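Local coordinates for Oxidored_FMN domain-containing protein ([Pseudomonas] geniculata N1, PDB 6L6J) that probably oxidises the amine of the nicotine-derived compound 6-hydroxypseudooxynicotine, with bound FMN and a [4Fe-4S] cluster as cofactors, at residues W151-A156 / K212-D217; V167-A172 / R205-D210. All blocks are in the same frame, centred on the assembly; numbering follows the deposited sequence.

Interaction 1 of 2, residues W151-A156 / K212-D217; sequences WYRDAA and KDAVGD. With SO4 (sulfate ion), chain F.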
ATOM      1  N   TRP A 151       4.950  27.673 -15.658  1.00 36.06           N
ATOM      2  CA  TRP A 151       4.968  27.000 -14.326  1.00 34.58           C
ATOM      3  C   TRP A 151       5.864  25.764 -14.379  1.00 33.84           C
ATOM      4  O   TRP A 151       6.623  25.540 -13.431  1.00 35.02           O
ATOM      5  CB  TRP A 151       3.571  26.595 -13.818  1.00 34.01           C
ATOM      6  CG  TRP A 151       2.528  27.667 -13.805  1.00 32.54           C
ATOM      7  CD1 TRP A 151       2.717  29.014 -13.682  1.00 33.39           C
ATOM      8  CD2 TRP A 151       1.107  27.469 -13.896  1.00 30.87           C
ATOM      9  NE1 TRP A 151       1.508  29.668 -13.726  1.00 34.66           N
ATOM     10  CE2 TRP A 151       0.504  28.745 -13.859  1.00 32.69           C
ATOM     11  CE3 TRP A 151       0.286  26.346 -14.006  1.00 31.84           C
ATOM     12  CZ2 TRP A 151      -0.874  28.921 -13.944  1.00 32.00           C
ATOM     13  CZ3 TRP A 151      -1.074  26.522 -14.132  1.00 32.02           C
ATOM     14  CH2 TRP A 151      -1.645  27.792 -14.097  1.00 31.68           C
ATOM     15  N   TYR A 152       5.758  24.967 -15.437  1.00 36.44           N
ATOM     16  CA  TYR A 152       6.469  23.662 -15.543  1.00 36.00           C
ATOM     17  C   TYR A 152       7.958  23.975 -15.651  1.00 35.89           C
ATOM     18  O   TYR A 152       8.680  23.691 -14.700  1.00 38.80           O
ATOM     19  CB  TYR A 152       5.919  22.799 -16.682  1.00 32.36           C
ATOM     20  CG  TYR A 152       5.557  21.403 -16.246  1.00 31.50           C
ATOM     21  CD1 TYR A 152       6.477  20.598 -15.589  1.00 31.03           C
ATOM     22  CD2 TYR A 152       4.293  20.877 -16.468  1.00 30.61           C
ATOM     23  CE1 TYR A 152       6.160  19.314 -15.174  1.00 28.38           C
ATOM     24  CE2 TYR A 152       3.963  19.593 -16.064  1.00 29.20           C
ATOM     25  CZ  TYR A 152       4.898  18.807 -15.411  1.00 27.65           C
ATOM     26  OH  TYR A 152       4.582  17.545 -14.988  1.00 28.89           O
ATOM     27  N   ARG A 153       8.356  24.620 -16.747  1.00 39.85           N
ATOM     28  CA  ARG A 153       9.719  25.186 -16.986  1.00 41.63           C
ATOM     29  C   ARG A 153      10.298  25.726 -15.664  1.00 38.17           C
ATOM     30  O   ARG A 153      11.345  25.237 -15.250  1.00 40.43           O
ATOM     31  CB  ARG A 153       9.619  26.256 -18.083  1.00 44.69           C
ATOM     32  CG  ARG A 153      10.918  26.967 -18.438  1.00 49.57           C
ATOM     33  CD  ARG A 153      10.651  28.268 -19.189  1.00 54.43           C
ATOM     34  NE  ARG A 153      10.568  29.462 -18.336  1.00 53.38           N
ATOM     35  CZ  ARG A 153       9.791  30.533 -18.574  1.00 58.22           C
ATOM     36  NH1 ARG A 153       8.991  30.579 -19.635  1.00 56.65           N
ATOM     37  NH2 ARG A 153       9.805  31.559 -17.735  1.00 54.62           N
ATOM     38  N   ASP A 154       9.616  26.661 -15.001  1.00 35.90           N
ATOM     39  CA  ASP A 154      10.109  27.375 -13.784  1.00 37.29           C
ATOM     40  C   ASP A 154      10.273  26.406 -12.601  1.00 34.76           C
ATOM     41  O   ASP A 154      11.290  26.487 -11.901  1.00 35.14           O
ATOM     42  CB  ASP A 154       9.208  28.557 -13.405  1.00 34.31           C
ATOM     43  CG  ASP A 154       9.424  29.778 -14.281  1.00 36.15           C
ATOM     44  OD1 ASP A 154      10.385  29.773 -15.066  1.00 41.49           O
ATOM     45  OD2 ASP A 154       8.644  30.726 -14.174  1.00 38.89           O
ATOM     46  N   ALA A 155       9.310  25.525 -12.379  1.00 33.69           N
ATOM     47  CA  ALA A 155       9.416  24.432 -11.384  1.00 33.79           C
ATOM     48  C   ALA A 155      10.597  23.506 -11.732  1.00 33.74           C
ATOM     49  O   ALA A 155      11.215  22.979 -10.774  1.00 35.30           O
ATOM     50  CB  ALA A 155       8.119  23.659 -11.302  1.00 32.59           C
ATOM     51  N   ALA A 156      10.882  23.272 -13.024  1.00 30.50           N
ATOM     52  CA  ALA A 156      12.023  22.431 -13.468  1.00 30.66           C
ATOM     53  C   ALA A 156      13.322  23.133 -13.072  1.00 33.12           C
ATOM     54  O   ALA A 156      14.183  22.454 -12.466  1.00 34.78           O
ATOM     55  CB  ALA A 156      11.977  22.156 -14.944  1.00 30.10           C
ATOM     56  N   LYS A 212      13.147  20.043 -21.103  1.00 40.64           N
ATOM     57  CA  LYS A 212      14.424  19.579 -21.697  1.00 41.53           C
ATOM     58  C   LYS A 212      15.298  20.805 -21.987  1.00 41.50           C
ATOM     59  O   LYS A 212      16.466  20.790 -21.592  1.00 39.25           O
ATOM     60  CB  LYS A 212      14.170  18.702 -22.923  1.00 43.55           C
ATOM     61  CG  LYS A 212      14.992  17.421 -22.937  1.00 47.84           C
ATOM     62  CD  LYS A 212      14.746  16.563 -24.158  1.00 50.53           C
ATOM     63  CE  LYS A 212      16.030  16.067 -24.791  1.00 50.32           C
ATOM     64  NZ  LYS A 212      15.792  15.584 -26.168  1.00 51.81           N
ATOM     65  N   ASP A 213      14.746  21.855 -22.587  1.00 43.82           N
ATOM     66  CA  ASP A 213      15.523  23.083 -22.913  1.00 46.85           C
ATOM     67  C   ASP A 213      15.932  23.742 -21.595  1.00 44.68           C
ATOM     68  O   ASP A 213      17.053  24.232 -21.503  1.00 43.78           O
ATOM     69  CB  ASP A 213      14.753  24.036 -23.837  1.00 54.79           C
ATOM     70  CG  ASP A 213      14.216  23.367 -25.105  1.00 65.22           C
ATOM     71  OD1 ASP A 213      14.804  22.311 -25.534  1.00 61.04           O
ATOM     72  OD2 ASP A 213      13.188  23.874 -25.649  1.00 62.10           O
ATOM     73  N   ALA A 214      15.053  23.701 -20.599  1.00 45.55           N
ATOM     74  CA  ALA A 214      15.249  24.345 -19.281  1.00 42.55           C
ATOM     75  C   ALA A 214      16.435  23.707 -18.533  1.00 40.93           C
ATOM     76  O   ALA A 214      17.319  24.464 -18.114  1.00 40.29           O
ATOM     77  CB  ALA A 214      13.965  24.282 -18.490  1.00 41.62           C
ATOM     78  N   VAL A 215      16.456  22.382 -18.348  1.00 40.27           N
ATOM     79  CA  VAL A 215      17.351  21.717 -17.346  1.00 41.47           C
ATOM     80  C   VAL A 215      18.105  20.518 -17.941  1.00 44.96           C
ATOM     81  O   VAL A 215      18.754  19.808 -17.139  1.00 48.29           O
ATOM     82  CB  VAL A 215      16.550  21.261 -16.108  1.00 41.86           C
ATOM     83  CG1 VAL A 215      15.655  22.365 -15.583  1.00 41.35           C
ATOM     84  CG2 VAL A 215      15.737  20.001 -16.359  1.00 41.06           C
ATOM     85  N   GLY A 216      18.050  20.305 -19.264  1.00 45.88           N
ATOM     86  CA  GLY A 216      18.458  19.049 -19.929  1.00 43.45           C
ATOM     87  C   GLY A 216      19.967  18.836 -19.994  1.00 43.82           C
ATOM     88  O   GLY A 216      20.371  17.676 -20.174  1.00 44.69           O
ATOM     89  N   ASP A 217      20.769  19.905 -19.900  1.00 46.27           N
ATOM     90  CA  ASP A 217      22.259  19.850 -19.990  1.00 43.02           C
ATOM     91  C   ASP A 217      22.794  18.951 -18.864  1.00 40.65           C
ATOM     92  O   ASP A 217      23.644  18.106 -19.165  1.00 42.06           O
ATOM     93  CB  ASP A 217      22.906  21.245 -19.999  1.00 43.44           C
ATOM     94  CG  ASP A 217      22.290  22.290 -19.062  1.00 47.37           C
ATOM     95  OD1 ASP A 217      21.263  21.987 -18.393  1.00 44.20           O
ATOM     96  OD2 ASP A 217      22.842  23.423 -19.010  1.00 46.24           O
TER
HETATM   97  S   SO4 F 705       1.372  32.985 -11.714  1.00 53.35           S
HETATM   98  O1  SO4 F 705       2.750  32.573 -11.759  1.00 55.08           O
HETATM   99  O2  SO4 F 705       1.299  34.410 -11.433  1.00 50.47           O
HETATM  100  O3  SO4 F 705       0.751  32.687 -12.986  1.00 51.43           O
HETATM  101  O4  SO4 F 705       0.695  32.266 -10.661  1.00 52.01           O
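Ala156 and Val215 form the buried side of this helix-to-helix contact, with CG1 of Val215 lying 3.7 Å from CB of Ala156 and 3.4 Å from its backbone O. One methyl branch of the valine thus rests on both the side chain and the carbonyl end of the alanine. At chi1 -48°, this branch stands beside the valine's own backbone N, anti to its carbonyl carbon. Nearer the solvent, Ala214 aims CB at the facing helix and meets Arg153, whose CG passes at 4.1 Å from that CB. CB of Arg153 points neither at nor away from Ala214's helix, and CG makes the contact. A bend at chi3 (93°) then turns the guanidinium away from Ala214 toward its own neighbour, Asp154. NH2 of Arg153 lies 3.3 Å from OD1 of Asp154 in a salt bridge whose hydrogen bonds, from NE as well as NH2, are weak and well off straight. No hydrogen bond joins the two segments, whose side chains meet through aliphatic carbons; Tyr152 also packs on Val211 of helix 197-215. Trp151 points elsewhere: its indole NE1 donates to O3 of a sulfate at 3.2 Å, nearly straight (162°), with the oxygen at the ring edge and in plane. His64, which stacks with the indole, and Arg150 also bind this sulfate, probably a guest from the crystallisation liquor. Tyr152 reaches inward, roughly at right angles to the indole, its hydroxyl hydrogen-bonded to Leu104 O on strand 99-105. Helix 142-162 therefore lies against helix 197-215 at the latter's C-terminal end, with the loop around Ile63 and His64 against the Trp151 side and the barrel strands beneath Tyr152.

Interaction 2 of 2, residues V167-A172 / R205-D210; sequences VYVYCA and RETLSD. With FMN (flavin mononucleotide), chain B.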
ATOM      1  N   VAL A 167      14.313  15.054 -13.410  1.00 31.02           N
ATOM      2  CA  VAL A 167      13.140  15.967 -13.327  1.00 29.62           C
ATOM      3  C   VAL A 167      12.066  15.386 -14.244  1.00 29.09           C
ATOM      4  O   VAL A 167      12.399  15.159 -15.416  1.00 31.27           O
ATOM      5  CB  VAL A 167      13.560  17.397 -13.712  1.00 30.25           C
ATOM      6  CG1 VAL A 167      12.402  18.370 -13.785  1.00 31.44           C
ATOM      7  CG2 VAL A 167      14.620  17.922 -12.760  1.00 31.73           C
ATOM      8  N   TYR A 168      10.848  15.145 -13.728  1.00 28.26           N
ATOM      9  CA  TYR A 168       9.767  14.389 -14.435  1.00 28.67           C
ATOM     10  C   TYR A 168       8.828  15.341 -15.194  1.00 28.74           C
ATOM     11  O   TYR A 168       8.717  16.558 -14.848  1.00 29.31           O
ATOM     12  CB  TYR A 168       8.946  13.498 -13.493  1.00 26.10           C
ATOM     13  CG  TYR A 168       9.474  12.096 -13.299  1.00 25.70           C
ATOM     14  CD1 TYR A 168      10.500  11.816 -12.409  1.00 25.54           C
ATOM     15  CD2 TYR A 168       8.898  11.028 -13.955  1.00 24.38           C
ATOM     16  CE1 TYR A 168      10.953  10.521 -12.191  1.00 24.54           C
ATOM     17  CE2 TYR A 168       9.330   9.732 -13.741  1.00 24.71           C
ATOM     18  CZ  TYR A 168      10.371   9.468 -12.868  1.00 24.27           C
ATOM     19  OH  TYR A 168      10.812   8.180 -12.703  1.00 22.30           O
ATOM     20  N   VAL A 169       8.193  14.794 -16.232  1.00 26.15           N
ATOM     21  CA  VAL A 169       6.969  15.348 -16.876  1.00 27.64           C
ATOM     22  C   VAL A 169       5.874  14.304 -16.646  1.00 28.96           C
ATOM     23  O   VAL A 169       6.049  13.159 -17.088  1.00 30.85           O
ATOM     24  CB  VAL A 169       7.197  15.657 -18.367  1.00 27.39           C
ATOM     25  CG1 VAL A 169       5.924  15.593 -19.182  1.00 26.04           C
ATOM     26  CG2 VAL A 169       7.864  17.010 -18.554  1.00 28.38           C
ATOM     27  N   TYR A 170       4.827  14.644 -15.899  1.00 29.51           N
ATOM     28  CA  TYR A 170       3.914  13.629 -15.315  1.00 29.58           C
ATOM     29  C   TYR A 170       2.630  13.576 -16.129  1.00 30.98           C
ATOM     30  O   TYR A 170       1.892  14.589 -16.189  1.00 34.89           O
ATOM     31  CB  TYR A 170       3.604  13.955 -13.863  1.00 30.39           C
ATOM     32  CG  TYR A 170       2.696  12.977 -13.178  1.00 29.85           C
ATOM     33  CD1 TYR A 170       3.042  11.645 -13.078  1.00 32.24           C
ATOM     34  CD2 TYR A 170       1.517  13.384 -12.583  1.00 29.44           C
ATOM     35  CE1 TYR A 170       2.231  10.732 -12.420  1.00 30.47           C
ATOM     36  CE2 TYR A 170       0.706  12.485 -11.911  1.00 27.99           C
ATOM     37  CZ  TYR A 170       1.060  11.157 -11.832  1.00 27.25           C
ATOM     38  OH  TYR A 170       0.276  10.255 -11.192  1.00 29.57           O
ATOM     39  N   CYS A 171       2.370  12.418 -16.722  1.00 29.51           N
ATOM     40  CA  CYS A 171       1.159  12.158 -17.533  1.00 29.08           C
ATOM     41  C   CYS A 171       0.668  10.735 -17.276  1.00 28.65           C
ATOM     42  O   CYS A 171       0.834   9.899 -18.156  1.00 29.18           O
ATOM     43  CB  CYS A 171       1.455  12.386 -19.004  1.00 29.18           C
ATOM     44  SG  CYS A 171      -0.008  12.187 -20.037  1.00 29.53           S
ATOM     45  N   ALA A 172       0.069  10.496 -16.107  1.00 29.13           N
ATOM     46  CA  ALA A 172      -0.289   9.152 -15.600  1.00 32.71           C
ATOM     47  C   ALA A 172      -1.382   9.240 -14.536  1.00 32.89           C
ATOM     48  O   ALA A 172      -1.834  10.349 -14.271  1.00 36.99           O
ATOM     49  CB  ALA A 172       0.947   8.461 -15.055  1.00 35.35           C
ATOM     50  N   ARG A 205       3.900  17.186 -25.494  1.00 38.85           N
ATOM     51  CA  ARG A 205       5.113  17.426 -26.331  1.00 41.86           C
ATOM     52  C   ARG A 205       5.703  18.798 -25.969  1.00 38.98           C
ATOM     53  O   ARG A 205       6.871  18.848 -25.586  1.00 44.18           O
ATOM     54  CB  ARG A 205       4.771  17.278 -27.825  1.00 45.21           C
ATOM     55  CG  ARG A 205       5.648  18.060 -28.797  1.00 46.35           C
ATOM     56  CD  ARG A 205       5.062  18.110 -30.202  1.00 46.83           C
ATOM     57  NE  ARG A 205       5.341  16.876 -30.934  1.00 52.79           N
ATOM     58  CZ  ARG A 205       4.450  16.127 -31.594  1.00 54.40           C
ATOM     59  NH1 ARG A 205       3.168  16.469 -31.655  1.00 58.87           N
ATOM     60  NH2 ARG A 205       4.854  15.029 -32.208  1.00 47.25           N
ATOM     61  N   GLU A 206       4.920  19.869 -26.080  1.00 41.62           N
ATOM     62  CA  GLU A 206       5.369  21.273 -25.830  1.00 42.33           C
ATOM     63  C   GLU A 206       5.957  21.428 -24.414  1.00 37.54           C
ATOM     64  O   GLU A 206       6.907  22.178 -24.248  1.00 38.90           O
ATOM     65  CB  GLU A 206       4.201  22.247 -25.999  1.00 45.40           C
ATOM     66  CG  GLU A 206       3.786  22.470 -27.438  1.00 46.42           C
ATOM     67  CD  GLU A 206       2.676  23.491 -27.576  1.00 50.45           C
ATOM     68  OE1 GLU A 206       1.911  23.666 -26.610  1.00 48.97           O
ATOM     69  OE2 GLU A 206       2.593  24.123 -28.643  1.00 57.98           O
ATOM     70  N   THR A 207       5.396  20.759 -23.418  1.00 33.98           N
ATOM     71  CA  THR A 207       5.887  20.813 -22.024  1.00 36.05           C
ATOM     72  C   THR A 207       7.267  20.140 -21.979  1.00 39.36           C
ATOM     73  O   THR A 207       8.269  20.841 -21.657  1.00 38.87           O
ATOM     74  CB  THR A 207       4.838  20.223 -21.072  1.00 35.86           C
ATOM     75  OG1 THR A 207       3.691  21.069 -21.173  1.00 37.36           O
ATOM     76  CG2 THR A 207       5.276  20.171 -19.626  1.00 34.99           C
ATOM     77  N   LEU A 208       7.313  18.849 -22.323  1.00 36.93           N
ATOM     78  CA  LEU A 208       8.526  17.982 -22.324  1.00 36.35           C
ATOM     79  C   LEU A 208       9.730  18.712 -22.934  1.00 38.55           C
ATOM     80  O   LEU A 208      10.830  18.690 -22.294  1.00 35.56           O
ATOM     81  CB  LEU A 208       8.215  16.723 -23.130  1.00 36.88           C
ATOM     82  CG  LEU A 208       9.360  15.734 -23.261  1.00 40.50           C
ATOM     83  CD1 LEU A 208       9.835  15.278 -21.891  1.00 41.29           C
ATOM     84  CD2 LEU A 208       8.942  14.535 -24.102  1.00 42.94           C
ATOM     85  N   SER A 209       9.528  19.303 -24.123  1.00 34.62           N
ATOM     86  CA  SER A 209      10.512  20.142 -24.853  1.00 32.56           C
ATOM     87  C   SER A 209      10.937  21.341 -23.993  1.00 34.05           C
ATOM     88  O   SER A 209      12.145  21.645 -23.993  1.00 35.15           O
ATOM     89  CB  SER A 209       9.950  20.587 -26.183  1.00 33.39           C
ATOM     90  OG  SER A 209      10.637  21.721 -26.696  1.00 31.25           O
ATOM     91  N   ASP A 210       9.999  22.019 -23.307  1.00 34.57           N
ATOM     92  CA  ASP A 210      10.323  23.229 -22.492  1.00 36.14           C
ATOM     93  C   ASP A 210      11.237  22.839 -21.333  1.00 34.81           C
ATOM     94  O   ASP A 210      12.189  23.576 -21.066  1.00 35.50           O
ATOM     95  CB  ASP A 210       9.080  23.953 -21.991  1.00 36.94           C
ATOM     96  CG  ASP A 210       8.364  24.654 -23.120  1.00 40.79           C
ATOM     97  OD1 ASP A 210       8.884  24.590 -24.261  1.00 41.49           O
ATOM     98  OD2 ASP A 210       7.278  25.212 -22.862  1.00 42.99           O
TER
HETATM   99  N1  FMN B 701       2.659   7.034  -8.371  1.00 30.60           N
HETATM  100  C2  FMN B 701       2.848   8.326  -8.791  1.00 31.69           C
HETATM  101  O2  FMN B 701       3.081   8.508  -9.990  1.00 34.56           O
HETATM  102  N3  FMN B 701       2.833   9.402  -7.992  1.00 29.69           N
HETATM  103  C4  FMN B 701       2.617   9.273  -6.672  1.00 28.54           C
HETATM  104  O4  FMN B 701       2.598  10.262  -5.941  1.00 23.32           O
HETATM  105  C4A FMN B 701       2.371   7.912  -6.120  1.00 29.52           C
HETATM  106  N5  FMN B 701       2.141   7.715  -4.799  1.00 29.28           N
HETATM  107  C5A FMN B 701       2.002   6.452  -4.336  1.00 30.51           C
HETATM  108  C6  FMN B 701       1.841   6.236  -2.970  1.00 28.75           C
HETATM  109  C7  FMN B 701       1.720   4.942  -2.504  1.00 27.65           C
HETATM  110  C7M FMN B 701       1.485   4.736  -1.057  1.00 29.78           C
HETATM  111  C8  FMN B 701       1.794   3.798  -3.419  1.00 28.42           C
HETATM  112  C8M FMN B 701       1.627   2.386  -2.938  1.00 33.08           C
HETATM  113  C9  FMN B 701       1.955   3.990  -4.766  1.00 27.87           C
HETATM  114  C9A FMN B 701       2.077   5.275  -5.275  1.00 28.46           C
HETATM  115  N10 FMN B 701       2.291   5.491  -6.644  1.00 28.02           N
HETATM  116  C10 FMN B 701       2.438   6.787  -7.074  1.00 27.22           C
HETATM  117  C1' FMN B 701       2.379   4.372  -7.634  1.00 29.24           C
HETATM  118  C2' FMN B 701       3.762   3.749  -7.617  1.00 26.33           C
HETATM  119  O2' FMN B 701       4.660   4.725  -8.113  1.00 25.77           O
HETATM  120  C3' FMN B 701       3.862   2.522  -8.471  1.00 27.04           C
HETATM  121  O3' FMN B 701       3.661   2.894  -9.835  1.00 29.14           O
HETATM  122  C4' FMN B 701       2.877   1.414  -8.099  1.00 26.57           C
HETATM  123  O4' FMN B 701       2.824   1.255  -6.662  1.00 27.59           O
HETATM  124  C5' FMN B 701       3.233   0.104  -8.788  1.00 22.79           C
HETATM  125  O5' FMN B 701       4.518  -0.295  -8.346  1.00 24.04           O
HETATM  126  P   FMN B 701       4.680  -1.328  -7.109  1.00 25.80           P
HETATM  127  O1P FMN B 701       4.049  -2.624  -7.568  1.00 23.09           O
HETATM  128  O2P FMN B 701       6.166  -1.384  -6.938  1.00 26.19           O
HETATM  129  O3P FMN B 701       3.956  -0.679  -5.945  1.00 25.32           O
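Val169 makes the whole apolar contact with the helix through one methyl, CG2, which comes within 3.9 Å of CA of Leu208. The same CG2 touches CD1 of Leu208 and CG2 of Thr207, each at 4.2 Å, and so sits over the helix backbone between two side chains. A chi1 of 153° puts CG1 roughly anti to the backbone N and CG2 beside that N, on the side that faces the helix. Leu178 of helix 177-182 also packs on this valine.

No hydrogen bond crosses the contact, and the polar groups of each segment find partners elsewhere. OG1 of Thr207 bonds to Leu203 O one helical turn earlier, which leaves its methyl for Val169, and Asp210 forms a salt bridge with Arg149 of helix 142-162. Backbone bonds tie Val169 to Ala222 and Arg224 of strand 220-229, and Tyr168 to Val102 on the strand's other neighbour.

Ligand contacts come from the side of the strand away from the helix. CE1 of Tyr170 lies 3.4 Å from O2 of FMN, an oblique van der Waals approach, while the phenol hydroxyl is hydrogen-bonded to His173 ND1.

Val167, Val169 and Cys171 face surrounding helices, while Tyr168 and Tyr170 point into the barrel, where Tyr170 reaches the flavin; this alternation is characteristic of a TIM-barrel strand, as in the NADH:flavin oxidoreductase family.

The two contacts have centres about 9 Å apart in the FMN-binding TIM barrel. Along the chain helix 142-162 leads to strand 166-171, then to the short helix 177-182 and helix 197-215, so 167-172 and 205-210 both fall between the two segments of interaction 1. Both contacts use helix 197-215: interaction 2 lays its middle on the barrel strand, and interaction 1 joins its C-terminal end to the adjacent helix of the outer layer. Tyr152 bridges them, its OH probably hydrogen-bonded to Tyr170 N at 3.1 Å and its CD2 packed 3.4 Å from CG2 of Thr207. The outer helix layer is thereby linked directly to a strand that lines the flavin pocket.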